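Local coordinates for protein TetR-family transcriptional regulator (Pectobacterium atrosepticum, PDB 2HYT) that probably binds DNA through an N-terminal helix-turn-helix and regulates transcription as a homodimer of the TetR family, at residues 106-109 against 110-114; 161-164 against 165-168; 93-96 against 97-100. One frame throughout, in Å; residues are numbered along the deposited sequence.

Contact 1: residues 106-109 against 110-114. With EDO (1,2-ethanediol), chain C.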
# COMPACT_ATOMS: atom_id res chain seq x y z
N GLN A 106 6.37 -9.83 10.78
CA GLN A 106 7.09 -8.60 10.92
C GLN A 106 8.26 -8.53 9.98
O GLN A 106 8.53 -7.51 9.35
CB GLN A 106 7.56 -8.46 12.38
CG GLN A 106 8.32 -7.22 12.65
CD GLN A 106 8.83 -7.22 14.09
OE1 GLN A 106 9.60 -8.11 14.48
NE2 GLN A 106 8.35 -6.28 14.88
N ARG A 107 9.05 -9.60 9.95
CA ARG A 107 10.30 -9.59 9.23
C ARG A 107 10.10 -9.94 7.77
O ARG A 107 10.37 -9.11 6.90
CB ARG A 107 11.25 -10.55 9.90
CG ARG A 107 11.80 -9.96 11.22
CD ARG A 107 12.96 -10.79 11.74
NE ARG A 107 12.50 -12.06 12.27
CZ ARG A 107 13.28 -13.11 12.56
NH1 ARG A 107 14.59 -13.08 12.33
NH2 ARG A 107 12.72 -14.20 13.08
N ILE A 108 9.58 -11.14 7.51
CA ILE A 108 9.48 -11.64 6.13
C ILE A 108 8.52 -10.81 5.25
O ILE A 108 8.85 -10.45 4.13
CB ILE A 108 9.05 -13.11 6.10
CG1 ILE A 108 10.10 -13.98 6.80
CG2 ILE A 108 8.81 -13.56 4.63
CD1 ILE A 108 11.46 -13.94 6.12
N VAL A 109 7.33 -10.50 5.78
CA VAL A 109 6.30 -9.80 5.01
C VAL A 109 6.51 -8.29 5.10
O VAL A 109 6.57 -7.61 4.10
CB VAL A 109 4.89 -10.19 5.48
CG1 VAL A 109 3.78 -9.34 4.79
CG2 VAL A 109 4.64 -11.68 5.32
N LEU A 110 6.61 -7.74 6.31
CA LEU A 110 6.52 -6.28 6.47
C LEU A 110 7.82 -5.54 6.34
O LEU A 110 7.83 -4.29 6.24
CB LEU A 110 5.81 -5.96 7.80
CG LEU A 110 4.38 -6.47 7.96
CD1 LEU A 110 3.94 -6.26 9.40
CD2 LEU A 110 3.40 -5.78 7.00
N ARG A 111 8.94 -6.27 6.31
CA ARG A 111 10.27 -5.69 6.12
C ARG A 111 10.88 -6.23 4.79
O ARG A 111 11.14 -5.49 3.84
CB ARG A 111 11.14 -5.97 7.34
CG ARG A 111 10.67 -5.16 8.56
CD ARG A 111 11.56 -5.42 9.72
NE ARG A 111 11.06 -4.77 10.92
CZ ARG A 111 11.52 -5.00 12.15
NH1 ARG A 111 12.54 -5.85 12.35
NH2 ARG A 111 10.97 -4.39 13.18
N ASP A 112 11.06 -7.55 4.72
CA ASP A 112 11.79 -8.13 3.59
C ASP A 112 10.99 -8.03 2.30
O ASP A 112 11.50 -7.52 1.30
CB ASP A 112 12.15 -9.59 3.88
CG ASP A 112 13.07 -9.74 5.06
OD1 ASP A 112 14.02 -8.94 5.21
OD2 ASP A 112 12.88 -10.69 5.82
N ALA A 113 9.78 -8.58 2.26
CA ALA A 113 8.96 -8.50 1.05
C ALA A 113 8.68 -7.06 0.67
O ALA A 113 8.59 -6.72 -0.51
CB ALA A 113 7.63 -9.27 1.19
N ARG A 114 8.48 -6.20 1.68
CA ARG A 114 8.30 -4.77 1.42
C ARG A 114 9.45 -4.19 0.61
O ARG A 114 9.22 -3.56 -0.44
CB ARG A 114 8.18 -4.00 2.75
CG ARG A 114 7.55 -2.66 2.55
CD ARG A 114 7.71 -1.76 3.75
NE ARG A 114 6.89 -0.58 3.54
CZ ARG A 114 6.81 0.42 4.42
NH1 ARG A 114 7.53 0.40 5.52
NH2 ARG A 114 6.04 1.44 4.16
C1 EDO C . 4.05 4.91 7.45
O1 EDO C . 5.21 5.40 8.14
C2 EDO C . 4.41 3.52 6.95
O2 EDO C . 5.55 3.58 6.09
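Gln106 and Arg111 run alongside each other, pointing the same way from helix 103-117. Their flat ends stack, with the amide and guanidinium planes 15° apart. Gln106 CG sits over one guanidinium face, offset toward its rim, and Gln106 CD is 3.7 Å from Arg111 NH2. The glutamine reaches this place because CG is turned away from its backbone N (chi1 180°) and the chain stays straight through CD. Arg111 is also straight from CG to NE, and its CG passes 3.3 Å from Gln106 O. NH2 of Arg111 is hydrogen-bonded to Ala169 O of helix 150-170, which probably helps to hold the guanidinium in place.

Partners five residues apart fit the backbone here, which widens into pi-helical turns. Asp112 N gives a 2.8 Å, nearly straight bond to Arg107 O. The same oxygen takes a longer bond from Arg111 N at 3.2 Å, from above the carbonyl plane. Ala113 N bonds to Ile108 O at 2.8 Å, and Arg114 N makes a weak bond to Val109 O. Asp112 leans back over this turn (chi1 -63°), with OD2 3.6 Å from Ile108 CD1. Ile108 itself packs on Leu60 and Ile67 of helix 56-81.

Arg114 extends away from the turn. Its NH2 donates an almost linear 2.9 Å bond to O2 of an ethanediol lying at the guanidinium edge. NH1 forms a salt bridge with Glu170, and the group makes a cation-pi contact with Phe166. NH2 also bonds to Gln125 of the second subunit. The wide turn is consistent with the stacking of Gln106 on Arg111, five residues on. The charge of Arg114 is probably largely balanced by Glu170 near the dimer interface.

Contact 2: residues 161-164 against 165-168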
# COMPACT_ATOMS: atom_id res chain seq x y z
N LEU A 161 -5.22 -0.79 7.15
CA LEU A 161 -4.61 -1.84 7.97
C LEU A 161 -3.25 -2.19 7.44
O LEU A 161 -2.31 -2.36 8.20
CB LEU A 161 -5.49 -3.08 7.99
CG LEU A 161 -6.85 -2.93 8.67
CD1 LEU A 161 -7.69 -4.24 8.49
CD2 LEU A 161 -6.69 -2.60 10.14
N ALA A 162 -3.13 -2.33 6.12
CA ALA A 162 -1.87 -2.67 5.49
C ALA A 162 -0.82 -1.61 5.79
O ALA A 162 0.33 -1.92 6.15
CB ALA A 162 -2.08 -2.80 3.98
N GLU A 163 -1.21 -0.34 5.72
CA GLU A 163 -0.24 0.72 5.97
C GLU A 163 0.15 0.81 7.45
O GLU A 163 1.33 1.00 7.79
CB GLU A 163 -0.80 2.08 5.51
CG GLU A 163 0.25 3.13 5.30
CD GLU A 163 1.21 2.79 4.15
OE1 GLU A 163 0.91 1.89 3.30
OE2 GLU A 163 2.30 3.40 4.14
N ALA A 164 -0.85 0.71 8.30
CA ALA A 164 -0.60 0.75 9.74
C ALA A 164 0.31 -0.41 10.17
O ALA A 164 1.16 -0.25 11.02
CB ALA A 164 -1.90 0.79 10.51
N ALA A 165 0.14 -1.59 9.57
CA ALA A 165 1.03 -2.74 9.86
C ALA A 165 2.47 -2.43 9.47
O ALA A 165 3.39 -2.70 10.24
CB ALA A 165 0.54 -4.00 9.20
N PHE A 166 2.69 -1.83 8.31
CA PHE A 166 4.03 -1.38 7.92
C PHE A 166 4.63 -0.45 8.95
O PHE A 166 5.80 -0.62 9.35
CB PHE A 166 4.01 -0.65 6.58
CG PHE A 166 3.88 -1.54 5.38
CD1 PHE A 166 4.64 -2.71 5.26
CD2 PHE A 166 3.09 -1.16 4.30
CE1 PHE A 166 4.53 -3.50 4.11
CE2 PHE A 166 2.98 -1.97 3.17
CZ PHE A 166 3.74 -3.13 3.08
N TRP A 167 3.81 0.49 9.38
CA TRP A 167 4.21 1.53 10.33
C TRP A 167 4.60 0.85 11.64
O TRP A 167 5.67 1.10 12.21
CB TRP A 167 3.09 2.54 10.50
CG TRP A 167 3.39 3.59 11.48
CD1 TRP A 167 4.28 4.62 11.34
CD2 TRP A 167 2.83 3.72 12.80
NE1 TRP A 167 4.29 5.39 12.46
CE2 TRP A 167 3.41 4.86 13.38
CE3 TRP A 167 1.88 3.01 13.53
CZ2 TRP A 167 3.10 5.28 14.65
CZ3 TRP A 167 1.57 3.44 14.80
CH2 TRP A 167 2.21 4.53 15.36
N ILE A 168 3.77 -0.07 12.10
CA ILE A 168 4.09 -0.75 13.37
C ILE A 168 5.41 -1.50 13.23
O ILE A 168 6.24 -1.50 14.17
CB ILE A 168 2.96 -1.71 13.77
CG1 ILE A 168 1.72 -0.93 14.17
CG2 ILE A 168 3.40 -2.64 14.89
CD1 ILE A 168 0.39 -1.71 14.16
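Residues 161-164 and 165-168 form one regular alpha-helical stretch of helix 150-170. Each N-H of the second four bonds to the carbonyl four residues earlier. The closest of these bonds is Ile168 N to Ala164 O, 2.8 Å. The longest is Phe166 N to Ala162 O, 3.2 Å. In TetR-family proteins the last helices of the C-terminal domain commonly pair across the dimer as a four-helix bundle. Contacts made here with the second subunit are consistent with that arrangement.

The three alanines keep the surface of this helix low. Ala164 packs on Leu156 of the second subunit. Trp167 has CG anti to its backbone N (chi1 178°), which sends the indole out from the helix. There NE1 bonds to Gln151 of the second subunit, and Arg177 of helix 174-190 makes a cation-pi contact with the ring. Ile168 turns the other way, with CG1 beside its own N and 3.3 Å from Ala164 O. Glu163 bends at chi2 (65°), which brings its carboxylate back beside Phe166. The carboxylate and ring planes are steeply inclined, 74° apart. Glu163 OE1 lies in the plane of the phenyl ring, at its edge, 3.9 Å from Phe166 CD2.

Contact 3: residues 93-96 against 97-100. With EDO (1,2-ethanediol), chain E.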
# COMPACT_ATOMS: atom_id res chain seq x y z
N CYS A 93 -9.90 -6.85 12.42
CA CYS A 93 -9.08 -5.70 12.06
C CYS A 93 -7.91 -5.50 13.04
O CYS A 93 -6.75 -5.30 12.61
CB CYS A 93 -9.90 -4.42 11.95
SG CYS A 93 -11.11 -4.39 10.61
N ARG A 94 -8.18 -5.59 14.34
CA ARG A 94 -7.10 -5.47 15.33
C ARG A 94 -6.06 -6.58 15.18
O ARG A 94 -4.86 -6.37 15.33
CB ARG A 94 -7.66 -5.50 16.73
CG ARG A 94 -8.42 -4.25 17.10
CD ARG A 94 -8.70 -4.20 18.62
NE ARG A 94 -9.43 -5.38 19.11
CZ ARG A 94 -10.76 -5.43 19.29
NH1 ARG A 94 -11.54 -4.40 19.05
NH2 ARG A 94 -11.29 -6.56 19.74
N ALA A 95 -6.54 -7.79 14.90
CA ALA A 95 -5.66 -8.95 14.75
C ALA A 95 -4.65 -8.78 13.60
O ALA A 95 -3.47 -9.16 13.71
CB ALA A 95 -6.49 -10.22 14.58
N TYR A 96 -5.09 -8.13 12.52
CA TYR A 96 -4.21 -7.81 11.42
C TYR A 96 -3.02 -6.95 11.88
O TYR A 96 -1.85 -7.17 11.48
CB TYR A 96 -4.99 -7.12 10.30
CG TYR A 96 -4.19 -6.96 9.07
CD1 TYR A 96 -3.31 -5.87 8.93
CD2 TYR A 96 -4.28 -7.87 8.01
CE1 TYR A 96 -2.54 -5.74 7.77
CE2 TYR A 96 -3.52 -7.72 6.86
CZ TYR A 96 -2.64 -6.64 6.76
OH TYR A 96 -1.85 -6.40 5.65
N LEU A 97 -3.31 -5.95 12.70
CA LEU A 97 -2.26 -5.12 13.27
C LEU A 97 -1.39 -5.89 14.26
O LEU A 97 -0.17 -5.72 14.28
CB LEU A 97 -2.85 -3.90 13.95
CG LEU A 97 -3.66 -2.94 13.07
CD1 LEU A 97 -3.97 -1.65 13.84
CD2 LEU A 97 -2.93 -2.62 11.76
N GLU A 98 -2.03 -6.69 15.11
CA GLU A 98 -1.32 -7.53 16.10
C GLU A 98 -0.33 -8.48 15.41
O GLU A 98 0.76 -8.74 15.94
CB GLU A 98 -2.31 -8.32 16.95
CG GLU A 98 -3.07 -7.44 17.89
CD GLU A 98 -4.29 -8.09 18.53
OE1 GLU A 98 -4.73 -9.19 18.11
OE2 GLU A 98 -4.81 -7.45 19.47
N MSE A 99 -0.67 -8.96 14.22
CA MSE A 99 0.23 -9.79 13.43
C MSE A 99 1.53 -9.11 13.06
O MSE A 99 2.54 -9.79 12.83
CB MSE A 99 -0.47 -10.25 12.19
CG MSE A 99 -1.34 -11.34 12.43
SE MSE A 99 -2.45 -11.73 10.81
CE MSE A 99 -3.33 -13.19 11.59
N ALA A 100 1.55 -7.77 13.03
CA ALA A 100 2.76 -7.02 12.67
C ALA A 100 3.87 -7.17 13.70
O ALA A 100 5.00 -6.76 13.44
CB ALA A 100 2.45 -5.56 12.48
C1 EDO E . -3.59 -12.92 15.62
O1 EDO E . -4.85 -13.60 15.73
C2 EDO E . -3.57 -11.55 16.25
O2 EDO E . -3.14 -11.65 17.61
O HOH W 1 -7.24 -6.65 20.12
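Cys93 O is met by Leu97 N one turn later, in a weak bond of 3.5 Å. The cysteine side chain itself points away from residues 97-100 and packs on Leu185 of helix 174-190.

Arg94 comes next and pairs with Glu98. Their backbones are joined by a bond from Glu98 N to Arg94 O of 2.9 Å. Their side chains are joined by a water. The water accepts from Arg94 NE at 2.7 Å and donates to Glu98 OE2 at 2.6 Å. The water links the opposite charges, which are not in direct contact. Arg94 NH1 forms its salt bridge with Glu186. Glu98 is set for the water by an extended chain beyond CG (chi2 167°). Its other oxygen, OE1, accepts a bond of 3.0 Å from O2 of an ethanediol. Glu98 holds that molecule by this one bond, and it also rests against Ala95 CB.

Ala95 O takes the N-H of Met99, a selenomethionine, at 2.9 Å. The chain of Met99 is extended beyond CG and reaches Met71 and Arg74 of helix 56-81.

Tyr96 closes the segment. CG stands anti to its backbone N (chi1 -171°), carrying the ring out beside Leu97, and Tyr96 CD1 is 4.3 Å from Leu97 CD2. The ring also packs on Leu75 of helix 56-81, while Leu97 meets Leu178 and Leu185 of helix 174-190. Another ethanediol lies about 3 Å from the tyrosine side chain at the nearest atoms. Apolar residues inward, and a water-linked Arg94 and Glu98 on the more exposed side, mark an amphipathic helix in the all-helical C-terminal domain of TetR-family regulators, whose core houses the effector pocket in many relatives.

From the N terminus, contact 3 comes first, on helix 85-98 and the residues that follow. Contact 1 follows on helix 103-117, and contact 2 lies far later on helix 150-170. Each joins successive turns of one continuous stretch, so none closes a long loop. They are in series and neither nest nor cross. In space they meet. Contacts 3 and 1 touch where Gln106 CB lies 3.2 Å from Ala100 O. Contacts 1 and 2 touch where Arg114 CG lies 3.5 Å from Phe166 CE1. Contacts 2 and 3 have centres about 9 Å apart. Together they tie three helices of the C-terminal domain, with contact 2 the most engaged with the second subunit.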